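Local coordinates for protein YcaO (Methanopyrus kandleri, PDB 6CIB) that binds adenine nucleotide and magnesium and probably uses ATP to drive thioamidation of a peptide backbone, at residues V32-F38 and I49-R53; P181-H187 and E296-D302. The contacts are given in a common frame with arbitrary orientation. Residues are numbered along the deposited sequence.

In the fold
From the N terminus the chain runs through helices 16-25 and 28-31 into strand 34-42, turns back as strand 45-54, and so closes contact 1 (32-38 with 49-53) across a tight hairpin, the first two strands of a three-stranded antiparallel sheet that helix 68-85 packs against. Contact 2 (181-187 with 296-302) opens only after helix 154-177 and closes a far longer loop, bringing segment 296-302 back beside segment 181-187 after 108 intervening residues. The two loops follow in series, neither nested nor crossed. Their centres lie about 38 Å apart on opposite sides of the chain's centre, with contact 1 nearer the nucleotide and contact 2 away from the annotated sites.

Contact 1: V32-F38 and I49-R53; sequences VGVVEKF and IRRRR
Arg51 lays its guanidinium against Val35, with Val35 CG2 over one face, 3.6 Å from Arg51 NH1, while its edge meets Glu36 in a salt bridge, Arg51 NE to Glu36 OE1 at 2.9 Å. Chi1 is t for both Glu36 and Arg51; Arg51 NH1 also pairs with Glu58. Strands 34-38 and 49-53 run antiparallel at 159°, axes 4.6 Å apart. Phe38-Ile49 and Glu36-Arg51 are hydrogen-bonded pairs, Lys37-Arg50 and Val34-Arg52 non-hydrogen-bonded. Phe38 N to Ile49 O, Ile49 N to Phe38 O and Arg51 N to Glu36 O each measure 2.9 Å. A classic beta bulge shifts the register in this hairpin: Val35 (phi/psi -119/-17) and Glu36 both face Arg51, whose O accepts Val35 N at 2.8 Å and, weakly, Glu36 N at 3.4 Å. Beyond it Arg53 N reaches Gly33 O at 2.8 Å. Gly33 (93/17) ends the preceding helix in a Schellman motif; a CB there would clash with Arg53 O. Glu36, Arg51, Phe38 and Ile49 share one face, Phe38 (chi1 m) setting CB 4.0 Å from Ile49 CB. On the other, Arg50 and Arg52 touch helix 68-85, which carries ADP-binding Ser74 and ADP- and Mg2+-binding Glu81, so the hairpin backs the nucleotide site; Arg50 NE and Lys37 NZ pair with Glu29. Arg52 (chi1 and chi2 t) gives NE to Val32 O at 2.9 Å and NH2 to Glu86.

Contact 2: P181-H187 and E296-D302; sequences PPELEVH and EGTVEID
Leu184, Val299 and Ile301 form the apolar centre, with Leu184 CD1 4.2 Å from both Val299 CG1 and Ile301 CB. Leu184 takes chi1 t and chi2 p; Val299 and Ile301 are also t at chi1. Strand 183-185 pairs in parallel with the short strand 298-300 (axes 4.7 Å apart at 26°), while its backbone, at Pro182 and Leu184, also hydrogen-bonds to strand 203-209. Leu184, Val186 and Ile301 all rest on Val245 of helix 241-260, which covers this end of the apolar face; Val299 also touches Leu304. The apolar row extends both ways: Pro182 CG lies 3.8 Å from Val299 CG2, and Val186 CG1 lies 4.0 Å from Ile301 CD1.

The register sets Glu183 beside Thr298, Leu184 beside Val299 and Glu185 beside Glu300, with CA-CA separations of 4.8, 4.9 and 5.0 Å. Glu183 and Glu185 reach to staggered partners, as in parallel sheets: Glu183 N to Gly297 O at 3.1 Å, Val299 N to Glu183 O at 2.8 Å, Glu185 N to Val299 O at 2.8 Å and Ile301 N to Glu185 O at 3.1 Å. Gly297 enters the strand at phi/psi 89/-178, a conformation suited to glycine, and Ile301 (-59/-38) begins a 3-10 turn.

Glu183, Glu185, Thr298 and Glu300 occupy the opposite, polar face. There Thr298 OG1 donates to Glu185 OE1 at 3.1 Å. Glu300 (chi2 p) curls its end nearer to segment 181-187. His187 (chi1 m) turns its ring edge to two carboxylates, with NE2 3.1 Å from Glu300 OE1 and CE1 3.1 Å from Asp302 OD1.

Contact 1: V32-F38 and I49-R53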
loop_
_atom_site.group_PDB
_atom_site.type_symbol
_atom_site.label_atom_id
_atom_site.label_comp_id
_atom_site.label_asym_id
_atom_site.label_seq_id
_atom_site.Cartn_x
_atom_site.Cartn_y
_atom_site.Cartn_z
ATOM N N VAL A 32 11.819 -2.107 17.998
ATOM C CA VAL A 32 10.476 -2.335 17.487
ATOM C C VAL A 32 10.049 -3.810 17.643
ATOM O O VAL A 32 8.945 -4.208 17.249
ATOM C CB VAL A 32 10.435 -1.766 16.047
ATOM C CG1 VAL A 32 10.090 -2.782 14.972
ATOM C CG2 VAL A 32 9.636 -0.475 16.001
ATOM N N GLY A 33 10.934 -4.613 18.232
ATOM C CA GLY A 33 10.593 -5.984 18.637
ATOM C C GLY A 33 10.881 -7.100 17.647
ATOM O O GLY A 33 10.342 -8.194 17.797
ATOM N N VAL A 34 11.718 -6.826 16.640
ATOM C CA VAL A 34 12.170 -7.853 15.693
ATOM C C VAL A 34 13.007 -8.869 16.470
ATOM O O VAL A 34 13.949 -8.503 17.167
ATOM C CB VAL A 34 13.000 -7.255 14.521
ATOM C CG1 VAL A 34 13.670 -8.350 13.686
ATOM C CG2 VAL A 34 12.125 -6.365 13.642
ATOM N N VAL A 35 12.638 -10.135 16.351
ATOM C CA VAL A 35 13.325 -11.202 17.075
ATOM C C VAL A 35 13.958 -12.224 16.124
ATOM O O VAL A 35 14.830 -12.986 16.539
ATOM C CB VAL A 35 12.415 -11.887 18.130
ATOM C CG1 VAL A 35 12.217 -10.970 19.338
ATOM C CG2 VAL A 35 11.080 -12.318 17.530
ATOM N N GLU A 36 13.530 -12.214 14.857
ATOM C CA GLU A 36 14.097 -13.091 13.830
ATOM C C GLU A 36 14.007 -12.494 12.420
ATOM O O GLU A 36 13.055 -11.773 12.095
ATOM C CB GLU A 36 13.412 -14.460 13.863
ATOM C CG GLU A 36 14.304 -15.619 13.432
ATOM C CD GLU A 36 13.629 -16.984 13.549
ATOM O OE1 GLU A 36 12.450 -17.064 13.976
ATOM O OE2 GLU A 36 14.281 -17.990 13.188
ATOM N N LYS A 37 14.998 -12.826 11.596
ATOM C CA LYS A 37 15.117 -12.338 10.223
ATOM C C LYS A 37 15.349 -13.503 9.278
ATOM O O LYS A 37 16.087 -14.439 9.606
ATOM C CB LYS A 37 16.286 -11.359 10.092
ATOM C CG LYS A 37 16.195 -10.134 10.989
ATOM C CD LYS A 37 17.319 -9.159 10.697
ATOM C CE LYS A 37 17.229 -7.974 11.636
ATOM N NZ LYS A 37 18.223 -6.918 11.289
ATOM N N PHE A 38 14.731 -13.429 8.103
ATOM C CA PHE A 38 14.931 -14.408 7.035
ATOM C C PHE A 38 15.174 -13.695 5.706
ATOM O O PHE A 38 14.517 -12.696 5.407
ATOM C CB PHE A 38 13.698 -15.303 6.872
ATOM C CG PHE A 38 13.325 -16.080 8.107
ATOM C CD1 PHE A 38 13.937 -17.309 8.390
ATOM C CD2 PHE A 38 12.345 -15.594 8.979
ATOM C CE1 PHE A 38 13.587 -18.035 9.525
ATOM C CE2 PHE A 38 11.985 -16.321 10.116
ATOM C CZ PHE A 38 12.603 -17.544 10.382
ATOM N N ILE A 49 11.991 -11.354 5.459
ATOM C CA ILE A 49 10.898 -11.680 6.393
ATOM C C ILE A 49 11.348 -11.359 7.806
ATOM O O ILE A 49 12.487 -11.656 8.185
ATOM C CB ILE A 49 10.401 -13.146 6.259
ATOM C CG1 ILE A 49 9.773 -13.383 4.882
ATOM C CG2 ILE A 49 9.352 -13.499 7.317
ATOM C CD1 ILE A 49 10.701 -14.092 3.927
ATOM N N ARG A 50 10.446 -10.739 8.567
ATOM C CA ARG A 50 10.692 -10.404 9.962
ATOM C C ARG A 50 9.648 -11.044 10.873
ATOM O O ARG A 50 8.447 -11.000 10.581
ATOM C CB ARG A 50 10.715 -8.881 10.146
ATOM C CG ARG A 50 11.768 -8.148 9.300
ATOM C CD ARG A 50 13.188 -8.403 9.813
ATOM N NE ARG A 50 14.224 -7.792 8.972
ATOM C CZ ARG A 50 14.777 -8.361 7.897
ATOM N NH1 ARG A 50 14.405 -9.578 7.512
ATOM N NH2 ARG A 50 15.707 -7.703 7.198
ATOM N N ARG A 51 10.122 -11.660 11.954
ATOM C CA ARG A 51 9.266 -12.072 13.057
ATOM C C ARG A 51 9.379 -10.993 14.136
ATOM O O ARG A 51 10.480 -10.684 14.608
ATOM C CB ARG A 51 9.678 -13.454 13.582
ATOM C CG ARG A 51 8.737 -14.043 14.629
ATOM C CD ARG A 51 8.989 -15.532 14.862
ATOM N NE ARG A 51 10.304 -15.814 15.441
ATOM C CZ ARG A 51 10.577 -15.862 16.745
ATOM N NH1 ARG A 51 9.630 -15.654 17.651
ATOM N NH2 ARG A 51 11.814 -16.124 17.157
ATOM N N ARG A 52 8.233 -10.416 14.486
ATOM C CA ARG A 52 8.137 -9.279 15.408
ATOM C C ARG A 52 7.246 -9.614 16.619
ATOM O O ARG A 52 6.182 -10.209 16.454
ATOM C CB ARG A 52 7.559 -8.067 14.663
ATOM C CG ARG A 52 7.718 -6.746 15.391
ATOM C CD ARG A 52 6.915 -5.615 14.766
ATOM N NE ARG A 52 6.517 -4.681 15.820
ATOM C CZ ARG A 52 5.268 -4.430 16.190
ATOM N NH1 ARG A 52 4.243 -4.998 15.572
ATOM N NH2 ARG A 52 5.044 -3.585 17.177
ATOM N N ARG A 53 7.685 -9.216 17.818
ATOM C CA ARG A 53 6.924 -9.408 19.061
ATOM C C ARG A 53 6.447 -8.084 19.617
ATOM O O ARG A 53 7.224 -7.130 19.668
ATOM C CB ARG A 53 7.801 -10.042 20.145
ATOM C CG ARG A 53 8.021 -11.528 20.025
ATOM C CD ARG A 53 8.278 -12.114 21.410
ATOM N NE ARG A 53 9.209 -13.242 21.386
ATOM C CZ ARG A 53 8.946 -14.453 20.886
ATOM N NH1 ARG A 53 7.764 -14.729 20.338
ATOM N NH2 ARG A 53 9.881 -15.395 20.926
HETATM O O HOH W 1 7.635 -4.598 20.402
#

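Contact 2: P181-H187 and E296-D302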
loop_
_atom_site.group_PDB
_atom_site.type_symbol
_atom_site.label_atom_id
_atom_site.label_comp_id
_atom_site.label_asym_id
_atom_site.label_seq_id
_atom_site.Cartn_x
_atom_site.Cartn_y
_atom_site.Cartn_z
ATOM N N PRO A 181 -9.957 -5.477 -16.437
ATOM C CA PRO A 181 -9.014 -4.441 -16.873
ATOM C C PRO A 181 -8.172 -4.895 -18.072
ATOM O O PRO A 181 -7.959 -6.106 -18.233
ATOM C CB PRO A 181 -8.131 -4.216 -15.633
ATOM C CG PRO A 181 -8.227 -5.478 -14.859
ATOM C CD PRO A 181 -9.609 -5.999 -15.099
ATOM N N PRO A 182 -7.712 -3.940 -18.920
ATOM C CA PRO A 182 -6.856 -4.308 -20.052
ATOM C C PRO A 182 -5.492 -4.832 -19.612
ATOM O O PRO A 182 -4.982 -4.430 -18.554
ATOM C CB PRO A 182 -6.686 -2.983 -20.807
ATOM C CG PRO A 182 -6.900 -1.932 -19.776
ATOM C CD PRO A 182 -7.952 -2.482 -18.876
ATOM N N GLU A 183 -4.928 -5.726 -20.422
ATOM C CA GLU A 183 -3.530 -6.149 -20.303
ATOM C C GLU A 183 -2.598 -4.960 -20.546
ATOM O O GLU A 183 -2.839 -4.148 -21.452
ATOM C CB GLU A 183 -3.228 -7.285 -21.293
ATOM C CG GLU A 183 -1.780 -7.782 -21.292
ATOM C CD GLU A 183 -1.601 -9.173 -21.880
ATOM O OE1 GLU A 183 -2.372 -9.568 -22.785
ATOM O OE2 GLU A 183 -0.669 -9.880 -21.433
ATOM N N LEU A 184 -1.553 -4.851 -19.725
ATOM C CA LEU A 184 -0.529 -3.826 -19.920
ATOM C C LEU A 184 0.762 -4.433 -20.473
ATOM O O LEU A 184 1.358 -5.314 -19.847
ATOM C CB LEU A 184 -0.272 -3.029 -18.632
ATOM C CG LEU A 184 0.832 -1.962 -18.711
ATOM C CD1 LEU A 184 0.399 -0.700 -19.463
ATOM C CD2 LEU A 184 1.304 -1.616 -17.314
ATOM N N GLU A 185 1.177 -3.938 -21.640
ATOM C CA GLU A 185 2.343 -4.451 -22.366
ATOM C C GLU A 185 3.575 -3.614 -22.014
ATOM O O GLU A 185 3.531 -2.385 -22.076
ATOM C CB GLU A 185 2.073 -4.424 -23.876
ATOM C CG GLU A 185 2.591 -5.628 -24.657
ATOM C CD GLU A 185 1.527 -6.696 -24.913
ATOM O OE1 GLU A 185 0.352 -6.345 -25.169
ATOM O OE2 GLU A 185 1.866 -7.902 -24.877
ATOM N N VAL A 186 4.656 -4.291 -21.623
ATOM C CA VAL A 186 5.910 -3.650 -21.173
ATOM C C VAL A 186 7.103 -4.157 -21.987
ATOM O O VAL A 186 7.002 -5.184 -22.661
ATOM C CB VAL A 186 6.184 -3.868 -19.654
ATOM C CG1 VAL A 186 5.164 -3.131 -18.797
ATOM C CG2 VAL A 186 6.220 -5.352 -19.298
ATOM N N HIS A 187 8.225 -3.440 -21.905
ATOM C CA HIS A 187 9.448 -3.750 -22.665
ATOM C C HIS A 187 10.691 -3.681 -21.779
ATOM O O HIS A 187 10.594 -3.347 -20.588
ATOM C CB HIS A 187 9.599 -2.783 -23.848
ATOM C CG HIS A 187 8.350 -2.625 -24.653
ATOM N ND1 HIS A 187 7.524 -1.528 -24.530
ATOM C CD2 HIS A 187 7.761 -3.442 -25.559
ATOM C CE1 HIS A 187 6.488 -1.668 -25.340
ATOM N NE2 HIS A 187 6.609 -2.821 -25.977
ATOM N N GLU A 296 -9.946 -7.097 -21.006
ATOM C CA GLU A 296 -10.666 -6.365 -22.049
ATOM C C GLU A 296 -9.731 -5.327 -22.662
ATOM O O GLU A 296 -9.562 -4.224 -22.119
ATOM C CB GLU A 296 -11.917 -5.686 -21.467
ATOM C CG GLU A 296 -12.998 -5.300 -22.478
ATOM C CD GLU A 296 -14.245 -6.180 -22.408
ATOM O OE1 GLU A 296 -14.449 -6.899 -21.396
ATOM O OE2 GLU A 296 -15.044 -6.142 -23.372
ATOM N N GLY A 297 -9.115 -5.691 -23.787
ATOM C CA GLY A 297 -8.218 -4.788 -24.510
ATOM C C GLY A 297 -6.761 -4.851 -24.079
ATOM O O GLY A 297 -6.387 -5.640 -23.206
ATOM N N THR A 298 -5.939 -4.009 -24.700
ATOM C CA THR A 298 -4.504 -3.962 -24.420
ATOM C C THR A 298 -3.998 -2.523 -24.411
ATOM O O THR A 298 -4.466 -1.700 -25.199
ATOM C CB THR A 298 -3.677 -4.863 -25.381
ATOM O OG1 THR A 298 -2.287 -4.780 -25.040
ATOM C CG2 THR A 298 -3.861 -4.475 -26.859
ATOM N N VAL A 299 -3.064 -2.230 -23.504
ATOM C CA VAL A 299 -2.454 -0.897 -23.383
ATOM C C VAL A 299 -0.933 -1.024 -23.465
ATOM O O VAL A 299 -0.344 -1.898 -22.825
ATOM C CB VAL A 299 -2.873 -0.172 -22.072
ATOM C CG1 VAL A 299 -2.312 1.243 -22.011
ATOM C CG2 VAL A 299 -4.385 -0.109 -21.939
ATOM N N GLU A 300 -0.316 -0.158 -24.268
ATOM C CA GLU A 300 1.137 -0.072 -24.390
ATOM C C GLU A 300 1.658 0.920 -23.359
ATOM O O GLU A 300 1.134 2.035 -23.263
ATOM C CB GLU A 300 1.523 0.394 -25.796
ATOM C CG GLU A 300 2.837 -0.176 -26.301
ATOM C CD GLU A 300 2.735 -1.648 -26.667
ATOM O OE1 GLU A 300 3.550 -2.443 -26.150
ATOM O OE2 GLU A 300 1.838 -2.014 -27.461
ATOM N N ILE A 301 2.681 0.525 -22.594
ATOM C CA ILE A 301 3.192 1.373 -21.503
ATOM C C ILE A 301 3.684 2.756 -21.968
ATOM O O ILE A 301 3.450 3.759 -21.288
ATOM C CB ILE A 301 4.216 0.655 -20.570
ATOM C CG1 ILE A 301 4.488 1.519 -19.321
ATOM C CG2 ILE A 301 5.498 0.266 -21.313
ATOM C CD1 ILE A 301 5.016 0.771 -18.113
ATOM N N ASP A 302 4.317 2.795 -23.143
ATOM C CA ASP A 302 4.860 4.033 -23.723
ATOM C C ASP A 302 3.783 5.049 -24.119
ATOM O O ASP A 302 4.080 6.235 -24.251
ATOM C CB ASP A 302 5.763 3.723 -24.922
ATOM C CG ASP A 302 6.703 2.569 -24.656
ATOM O OD1 ASP A 302 6.234 1.403 -24.701
ATOM O OD2 ASP A 302 7.897 2.830 -24.397
#